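Mandelate racemase/muconate lactonizing protein (PDB 3VC5) probably catalyses the magnesium-dependent dehydration of D-glucarate to 5-dehydro-4-deoxy-D-glucarate in the sugar-acid degradation pathway. Local coordinates at residues S165-Y170 with S207-G212; P235-P240 with L260-D265; G191-A196 with I224-D229. One frame throughout, in Å; residues are numbered along the deposited sequence.

Three neighbouring pieces of one barrel domain illustrate how chemistry follows position in a fold. Contacts 1 and 2 both join parallel strands of the same sheet, and strands 208-211 and 236-239 lie side by side to connect them. Buried in the barrel, they carry lysines, carboxylates and a tyrosine hydroxyl into the active site, where Lys209 of contact 1 forms a salt bridge with Glu264 of contact 2. Contact 3 lies farther out, its centre about 23 Å from the chain's centre, against about 13 and 16 Å for the others. It pairs the helices that follow the two strands of contact 1, and its packing is purely apolar, with some side chains partly exposed.

Contact 1: residues S165-Y170 with S207-G212; sequences SAYLFY and SIKLKG. With PO4 (phosphate ion), chain B.
Two lysine side chains converge on one phenol oxygen: Lys209 NZ and Lys211 NZ each donate a hydrogen bond to Tyr167 OH, both at 3.0 Å. They arrive by different routes. Lys209 is extended throughout, with CG anti to the backbone N (chi1 177°), and runs alongside the tyrosine so that CD lies over one ring face, 3.8 Å from the centroid in a CH-pi contact. Lys211 bends at chi2 and chi3 instead, bringing its NZ to the ring edge near the plane. Phe169 CZ lies over the opposite face of Tyr167, toward its rim, while Lys211 CB sits over the Phe169 ring, 4.0 Å from its centroid.

Beneath these groups, the parallel segments 165-170 and 207-212 exchange four backbone hydrogen bonds, that from Lys211 N to Leu168 O being 2.8 Å long. On the other sheet face Leu168 CD1 packs against Ile208 CG2 at 3.5 Å.

Lys209-Leu210-Lys211 forms the KxK motif of the mandelate racemase family. Lys209 NZ is also gripped by Glu264 and Asp365, and Lys211 NZ by Asp239 and Asn241. A phosphate, probably from the crystallisation liquor, accepts a bond from Lys211 NZ, 2.7 Å from its O4; His367, Asn42, His47 and Arg421 also bind it. This network fixes the lysine ends, consistent with the predicted role of Lys211 as proton acceptor and with a pocket suited to an anionic substrate.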
# COMPACT_ATOMS: atom_id res chain seq x y z
N SER A 165 7.17 21.61 -9.78
CA SER A 165 6.93 22.39 -11.00
C SER A 165 6.63 23.85 -10.68
O SER A 165 6.21 24.21 -9.56
CB SER A 165 5.74 21.79 -11.78
OG SER A 165 4.57 21.85 -10.98
N ALA A 166 6.84 24.70 -11.68
CA ALA A 166 6.38 26.07 -11.66
C ALA A 166 4.90 26.06 -12.05
O ALA A 166 4.56 25.69 -13.18
CB ALA A 166 7.17 26.90 -12.69
N TYR A 167 4.04 26.48 -11.12
CA TYR A 167 2.58 26.42 -11.32
C TYR A 167 2.14 27.78 -11.86
O TYR A 167 1.92 28.72 -11.11
CB TYR A 167 1.85 26.10 -10.01
CG TYR A 167 0.54 25.36 -10.21
CD1 TYR A 167 -0.25 25.54 -11.35
CD2 TYR A 167 0.06 24.50 -9.21
CE1 TYR A 167 -1.44 24.84 -11.52
CE2 TYR A 167 -1.14 23.78 -9.37
CZ TYR A 167 -1.89 23.97 -10.51
OH TYR A 167 -3.09 23.25 -10.72
N LEU A 168 2.06 27.89 -13.18
CA LEU A 168 1.70 29.14 -13.82
C LEU A 168 0.19 29.26 -13.97
O LEU A 168 -0.54 28.27 -14.27
CB LEU A 168 2.36 29.25 -15.20
CG LEU A 168 3.86 28.93 -15.32
CD1 LEU A 168 4.36 29.15 -16.76
CD2 LEU A 168 4.69 29.80 -14.33
N PHE A 169 -0.27 30.50 -13.84
CA PHE A 169 -1.67 30.84 -13.99
C PHE A 169 -1.79 32.10 -14.81
O PHE A 169 -1.02 33.05 -14.61
CB PHE A 169 -2.30 31.19 -12.65
CG PHE A 169 -2.52 30.00 -11.73
CD1 PHE A 169 -1.49 29.47 -10.98
CD2 PHE A 169 -3.79 29.44 -11.62
CE1 PHE A 169 -1.71 28.38 -10.10
CE2 PHE A 169 -4.03 28.33 -10.75
CZ PHE A 169 -3.00 27.80 -10.01
N TYR A 170 -2.82 32.16 -15.64
CA TYR A 170 -3.30 33.45 -16.09
C TYR A 170 -3.84 34.18 -14.86
O TYR A 170 -4.42 33.56 -13.97
CB TYR A 170 -4.39 33.29 -17.15
CG TYR A 170 -3.93 32.63 -18.41
CD1 TYR A 170 -3.22 33.35 -19.39
CD2 TYR A 170 -4.25 31.31 -18.68
CE1 TYR A 170 -2.82 32.76 -20.56
CE2 TYR A 170 -3.87 30.71 -19.87
CZ TYR A 170 -3.15 31.44 -20.81
OH TYR A 170 -2.77 30.85 -22.00
N SER A 207 10.45 22.07 -14.24
CA SER A 207 9.24 21.58 -14.90
C SER A 207 8.26 22.75 -14.82
O SER A 207 8.33 23.56 -13.87
CB SER A 207 8.63 20.38 -14.15
OG SER A 207 9.27 19.17 -14.47
N ILE A 208 7.36 22.84 -15.79
CA ILE A 208 6.39 23.94 -15.87
C ILE A 208 4.99 23.41 -16.12
O ILE A 208 4.82 22.52 -16.96
CB ILE A 208 6.76 24.89 -17.04
CG1 ILE A 208 8.12 25.56 -16.77
CG2 ILE A 208 5.69 25.94 -17.22
CD1 ILE A 208 8.64 26.32 -18.01
N LYS A 209 4.01 23.95 -15.39
CA LYS A 209 2.61 23.63 -15.58
C LYS A 209 1.86 24.92 -15.87
O LYS A 209 2.11 25.94 -15.23
CB LYS A 209 2.05 23.01 -14.31
CG LYS A 209 0.58 22.70 -14.36
CD LYS A 209 0.15 22.08 -13.05
CE LYS A 209 -1.26 21.53 -13.27
NZ LYS A 209 -1.83 20.90 -12.10
N LEU A 210 0.95 24.88 -16.83
CA LEU A 210 0.07 26.02 -17.07
C LEU A 210 -1.34 25.64 -16.73
O LEU A 210 -1.88 24.67 -17.30
CB LEU A 210 0.14 26.45 -18.54
CG LEU A 210 -0.79 27.61 -18.97
CD1 LEU A 210 -0.59 28.88 -18.13
CD2 LEU A 210 -0.65 27.93 -20.46
N LYS A 211 -1.95 26.42 -15.83
CA LYS A 211 -3.38 26.30 -15.55
C LYS A 211 -4.16 26.87 -16.72
O LYS A 211 -4.03 28.06 -17.01
CB LYS A 211 -3.74 27.11 -14.29
CG LYS A 211 -5.16 26.91 -13.80
CD LYS A 211 -5.33 25.44 -13.36
CE LYS A 211 -5.73 25.29 -11.96
NZ LYS A 211 -5.86 23.81 -11.66
N GLY A 212 -4.99 26.04 -17.36
CA GLY A 212 -5.80 26.50 -18.50
C GLY A 212 -7.31 26.50 -18.22
O GLY A 212 -7.75 26.59 -17.05
P PO4 B . -6.67 25.50 -8.17
O1 PO4 B . -7.28 26.54 -9.02
O2 PO4 B . -5.67 26.22 -7.30
O3 PO4 B . -7.68 24.85 -7.32
O4 PO4 B . -6.05 24.52 -9.03
O HOH W 1 -4.77 30.23 -15.48

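Contact 2: residues P235-P240 with L260-D265; sequences PLRLDP and LEYLED
Arg237 and Glu261 form a salt bridge, with Arg237 NE donating to Glu261 OE1 at 2.7 Å. The carboxylate oxygen lies near the guanidinium plane but is itself met from above its own plane, and a weak second bond comes from Arg237 NH1. Packing here is tight. The guanidinium lies only 21° from parallel with the Tyr262 ring plane, the hydroxyl sits over the guanidinium's centre, and Arg237 CG rests on the ring face, 4.0 Å from the centroid. The Tyr262 hydroxyl is hydrogen-bonded to Ser336. Asp365 and Ala363 hold the far end of Arg237.

Between the strands the pairing is looser. Glu261 N bonds Leu236 O and Glu264 N bonds Leu238 O, but Leu238 N and Tyr262 O stay 3.8 Å apart, buried with no partner in the model. Pro235, Leu260 and Glu261, at the N-terminal ends of the two segments, are partly exposed.

At the other end Asp239 OD2 and Glu264 OE2 approach to 3.0 Å, a like-charge pair flanked by salt bridges to Lys211 and Lys209. A water lies 2.6 Å from Asp239 OD1 and equally close to Asp265 OD2; Thr286 also holds the Asp265 carboxylate. Asp239 and Glu264, with nearby Asn287, bind magnesium in this protein, though none is bound here: the metal site typical of the enolase superfamily, at successive strand ends of the barrel.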
# COMPACT_ATOMS: atom_id res chain seq x y z
N PRO A 235 10.13 19.94 -19.00
CA PRO A 235 8.84 19.30 -19.25
C PRO A 235 7.70 20.29 -19.03
O PRO A 235 7.76 21.12 -18.11
CB PRO A 235 8.80 18.18 -18.20
CG PRO A 235 10.26 17.88 -17.91
CD PRO A 235 10.95 19.21 -18.02
N LEU A 236 6.67 20.21 -19.87
CA LEU A 236 5.53 21.13 -19.83
C LEU A 236 4.23 20.39 -19.64
O LEU A 236 4.06 19.32 -20.21
CB LEU A 236 5.42 21.92 -21.14
CG LEU A 236 6.63 22.75 -21.56
CD1 LEU A 236 6.32 23.50 -22.85
CD2 LEU A 236 7.03 23.71 -20.47
N ARG A 237 3.32 20.96 -18.84
CA ARG A 237 1.99 20.36 -18.65
C ARG A 237 0.96 21.43 -18.88
O ARG A 237 1.24 22.59 -18.64
CB ARG A 237 1.84 19.86 -17.20
CG ARG A 237 2.95 18.94 -16.72
CD ARG A 237 3.16 19.10 -15.18
NE ARG A 237 4.10 18.12 -14.71
CZ ARG A 237 4.37 17.88 -13.43
NH1 ARG A 237 5.25 16.92 -13.14
NH2 ARG A 237 3.80 18.60 -12.46
N LEU A 238 -0.24 21.04 -19.31
CA LEU A 238 -1.34 21.97 -19.49
C LEU A 238 -2.56 21.38 -18.80
O LEU A 238 -2.85 20.19 -19.00
CB LEU A 238 -1.64 22.19 -20.98
CG LEU A 238 -2.84 23.07 -21.35
CD1 LEU A 238 -2.73 24.48 -20.79
CD2 LEU A 238 -3.01 23.12 -22.89
N ASP A 239 -3.27 22.20 -18.02
CA ASP A 239 -4.34 21.71 -17.13
C ASP A 239 -5.64 22.52 -17.28
O ASP A 239 -5.85 23.49 -16.55
CB ASP A 239 -3.83 21.77 -15.68
CG ASP A 239 -4.88 21.32 -14.68
OD1 ASP A 239 -5.88 20.66 -15.07
OD2 ASP A 239 -4.69 21.63 -13.49
N PRO A 240 -6.53 22.13 -18.22
CA PRO A 240 -7.77 22.88 -18.39
C PRO A 240 -8.91 22.54 -17.39
O PRO A 240 -10.00 23.10 -17.52
CB PRO A 240 -8.20 22.54 -19.83
CG PRO A 240 -7.07 21.79 -20.44
CD PRO A 240 -6.29 21.19 -19.33
N LEU A 260 4.15 18.18 -24.64
CA LEU A 260 3.69 18.00 -23.23
C LEU A 260 4.20 16.72 -22.56
O LEU A 260 4.18 15.64 -23.16
CB LEU A 260 2.15 18.03 -23.17
CG LEU A 260 1.43 19.31 -23.61
CD1 LEU A 260 -0.08 19.11 -23.61
CD2 LEU A 260 1.82 20.55 -22.76
N GLU A 261 4.65 16.84 -21.31
CA GLU A 261 4.92 15.70 -20.43
C GLU A 261 3.60 14.93 -20.29
O GLU A 261 3.57 13.69 -20.35
CB GLU A 261 5.41 16.20 -19.06
CG GLU A 261 5.72 15.12 -18.04
CD GLU A 261 6.12 15.68 -16.68
OE1 GLU A 261 5.82 16.86 -16.40
OE2 GLU A 261 6.74 14.92 -15.89
N TYR A 262 2.51 15.67 -20.08
CA TYR A 262 1.16 15.11 -20.03
C TYR A 262 0.10 16.21 -20.20
O TYR A 262 0.39 17.40 -19.98
CB TYR A 262 0.92 14.25 -18.76
CG TYR A 262 1.15 14.85 -17.38
CD1 TYR A 262 2.20 14.37 -16.57
CD2 TYR A 262 0.32 15.86 -16.86
CE1 TYR A 262 2.41 14.87 -15.31
CE2 TYR A 262 0.54 16.38 -15.56
CZ TYR A 262 1.58 15.86 -14.80
OH TYR A 262 1.84 16.32 -13.52
N LEU A 263 -1.10 15.81 -20.62
CA LEU A 263 -2.22 16.73 -20.76
C LEU A 263 -3.18 16.38 -19.60
O LEU A 263 -3.70 15.28 -19.52
CB LEU A 263 -2.89 16.56 -22.14
CG LEU A 263 -4.17 17.35 -22.43
CD1 LEU A 263 -3.92 18.87 -22.25
CD2 LEU A 263 -4.72 17.04 -23.86
N GLU A 264 -3.42 17.33 -18.71
CA GLU A 264 -4.09 17.06 -17.45
C GLU A 264 -5.56 17.46 -17.52
O GLU A 264 -5.87 18.62 -17.80
CB GLU A 264 -3.39 17.88 -16.37
CG GLU A 264 -3.85 17.63 -14.97
CD GLU A 264 -3.00 18.39 -13.98
OE1 GLU A 264 -1.78 18.48 -14.19
OE2 GLU A 264 -3.54 18.91 -13.00
N ASP A 265 -6.47 16.51 -17.32
CA ASP A 265 -7.92 16.83 -17.30
C ASP A 265 -8.41 17.72 -18.43
O ASP A 265 -9.01 18.77 -18.20
CB ASP A 265 -8.29 17.45 -15.96
CG ASP A 265 -8.27 16.40 -14.86
OD1 ASP A 265 -8.84 15.29 -15.11
OD2 ASP A 265 -7.68 16.66 -13.79
O HOH W 2 -6.54 18.97 -13.17

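Contact 3: residues G191-A196 with I224-D229; sequences GIVAQA and IQALRD
Leu227 meets Ile192 because its CG stands anti to the carbonyl carbon (chi1 -69°) and chi2 is close to extended, which carries both methyls across to the neighbouring helix. There Ile192 offers CG2, the branch anti to its backbone N. These helices, 189-203 and 217-230, are consecutive members of the helical layer around the modified TIM barrel of the enolase superfamily; each follows one of the first two barrel strands and leads into the next. Their segments run in the same general direction, inclined at 43°, and the segment axes approach to 9.3 Å.

Leu227 touches Ile192, Val193 and Ala196. Its CD1 lies 3.7 Å from Ile192 CG2, while CD2 reaches past the Val193 backbone to the methyl of Ala196, CB, also 3.7 Å away. One leucine thus engages successive turns of the partner helix through its two branches, and no hydrogen bond crosses between the segments.

Below, toward the barrel, Leu168 touches Ile192, Ala196 and Leu227, so the helix pair is seated on strand 161-169; Ile208 of the adjacent strand also meets Leu227. The interface becomes partly exposed on its outer side, where Val193 and Ala226 meet. There the contact is made by a single methyl: Val193 CG2 lies 3.7 Å from both Ala226 CB and Ala226 O.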
# COMPACT_ATOMS: atom_id res chain seq x y z
N GLY A 191 2.93 37.33 -21.32
CA GLY A 191 2.74 37.48 -19.89
C GLY A 191 3.02 36.19 -19.13
O GLY A 191 3.59 36.23 -18.06
N ILE A 192 2.61 35.05 -19.68
CA ILE A 192 2.88 33.75 -19.08
C ILE A 192 4.37 33.41 -19.11
O ILE A 192 4.94 32.93 -18.12
CB ILE A 192 2.02 32.65 -19.78
CG1 ILE A 192 0.54 32.81 -19.40
CG2 ILE A 192 2.57 31.22 -19.53
CD1 ILE A 192 0.21 32.49 -17.94
N VAL A 193 5.03 33.68 -20.24
CA VAL A 193 6.46 33.48 -20.29
C VAL A 193 7.16 34.39 -19.26
O VAL A 193 8.10 33.95 -18.60
CB VAL A 193 7.03 33.72 -21.72
CG1 VAL A 193 8.56 33.72 -21.69
CG2 VAL A 193 6.55 32.64 -22.66
N ALA A 194 6.72 35.63 -19.10
CA ALA A 194 7.37 36.52 -18.13
C ALA A 194 7.19 35.97 -16.71
O ALA A 194 8.12 36.01 -15.89
CB ALA A 194 6.83 37.93 -18.23
N GLN A 195 5.98 35.47 -16.42
CA GLN A 195 5.69 34.89 -15.12
C GLN A 195 6.59 33.67 -14.85
O GLN A 195 7.12 33.50 -13.74
CB GLN A 195 4.21 34.49 -15.05
CG GLN A 195 3.73 34.01 -13.67
CD GLN A 195 2.31 33.51 -13.77
OE1 GLN A 195 1.37 34.30 -13.93
NE2 GLN A 195 2.16 32.21 -13.74
N ALA A 196 6.74 32.82 -15.86
CA ALA A 196 7.67 31.70 -15.80
C ALA A 196 9.11 32.15 -15.45
O ALA A 196 9.77 31.54 -14.60
CB ALA A 196 7.67 30.93 -17.12
N ILE A 224 1.68 27.61 -24.31
CA ILE A 224 2.51 26.41 -24.17
C ILE A 224 3.67 26.42 -25.17
O ILE A 224 4.82 26.14 -24.82
CB ILE A 224 1.69 25.11 -24.34
CG1 ILE A 224 0.82 24.87 -23.10
CG2 ILE A 224 2.61 23.92 -24.61
CD1 ILE A 224 1.63 24.64 -21.81
N GLN A 225 3.39 26.76 -26.43
CA GLN A 225 4.45 26.82 -27.41
C GLN A 225 5.49 27.88 -27.09
O GLN A 225 6.70 27.68 -27.30
CB GLN A 225 3.86 27.05 -28.79
CG GLN A 225 3.36 25.79 -29.44
CD GLN A 225 4.51 24.92 -29.93
OE1 GLN A 225 4.30 23.79 -30.36
NE2 GLN A 225 5.73 25.45 -29.85
N ALA A 226 5.03 29.02 -26.59
CA ALA A 226 5.94 30.08 -26.19
C ALA A 226 6.82 29.66 -25.03
O ALA A 226 7.99 30.08 -24.93
CB ALA A 226 5.15 31.34 -25.82
N LEU A 227 6.25 28.87 -24.11
CA LEU A 227 7.02 28.34 -22.99
C LEU A 227 8.08 27.36 -23.48
O LEU A 227 9.23 27.39 -23.02
CB LEU A 227 6.10 27.69 -21.93
CG LEU A 227 5.19 28.65 -21.15
CD1 LEU A 227 4.07 27.92 -20.43
CD2 LEU A 227 6.04 29.50 -20.16
N ARG A 228 7.72 26.52 -24.42
CA ARG A 228 8.66 25.58 -25.01
C ARG A 228 9.83 26.28 -25.68
O ARG A 228 10.93 25.83 -25.59
CB ARG A 228 7.97 24.69 -26.02
CG ARG A 228 8.86 23.77 -26.77
CD ARG A 228 9.86 23.12 -25.89
NE ARG A 228 9.33 21.92 -25.26
CZ ARG A 228 9.36 21.69 -23.95
NH1 ARG A 228 9.90 22.57 -23.12
NH2 ARG A 228 8.86 20.58 -23.49
N ASP A 229 9.56 27.38 -26.34
CA ASP A 229 10.63 28.10 -27.04
C ASP A 229 11.52 28.84 -26.06
O ASP A 229 12.72 28.93 -26.26
CB ASP A 229 10.06 29.09 -28.03
CG ASP A 229 9.30 28.42 -29.15
OD1 ASP A 229 9.53 27.22 -29.43
OD2 ASP A 229 8.46 29.12 -29.76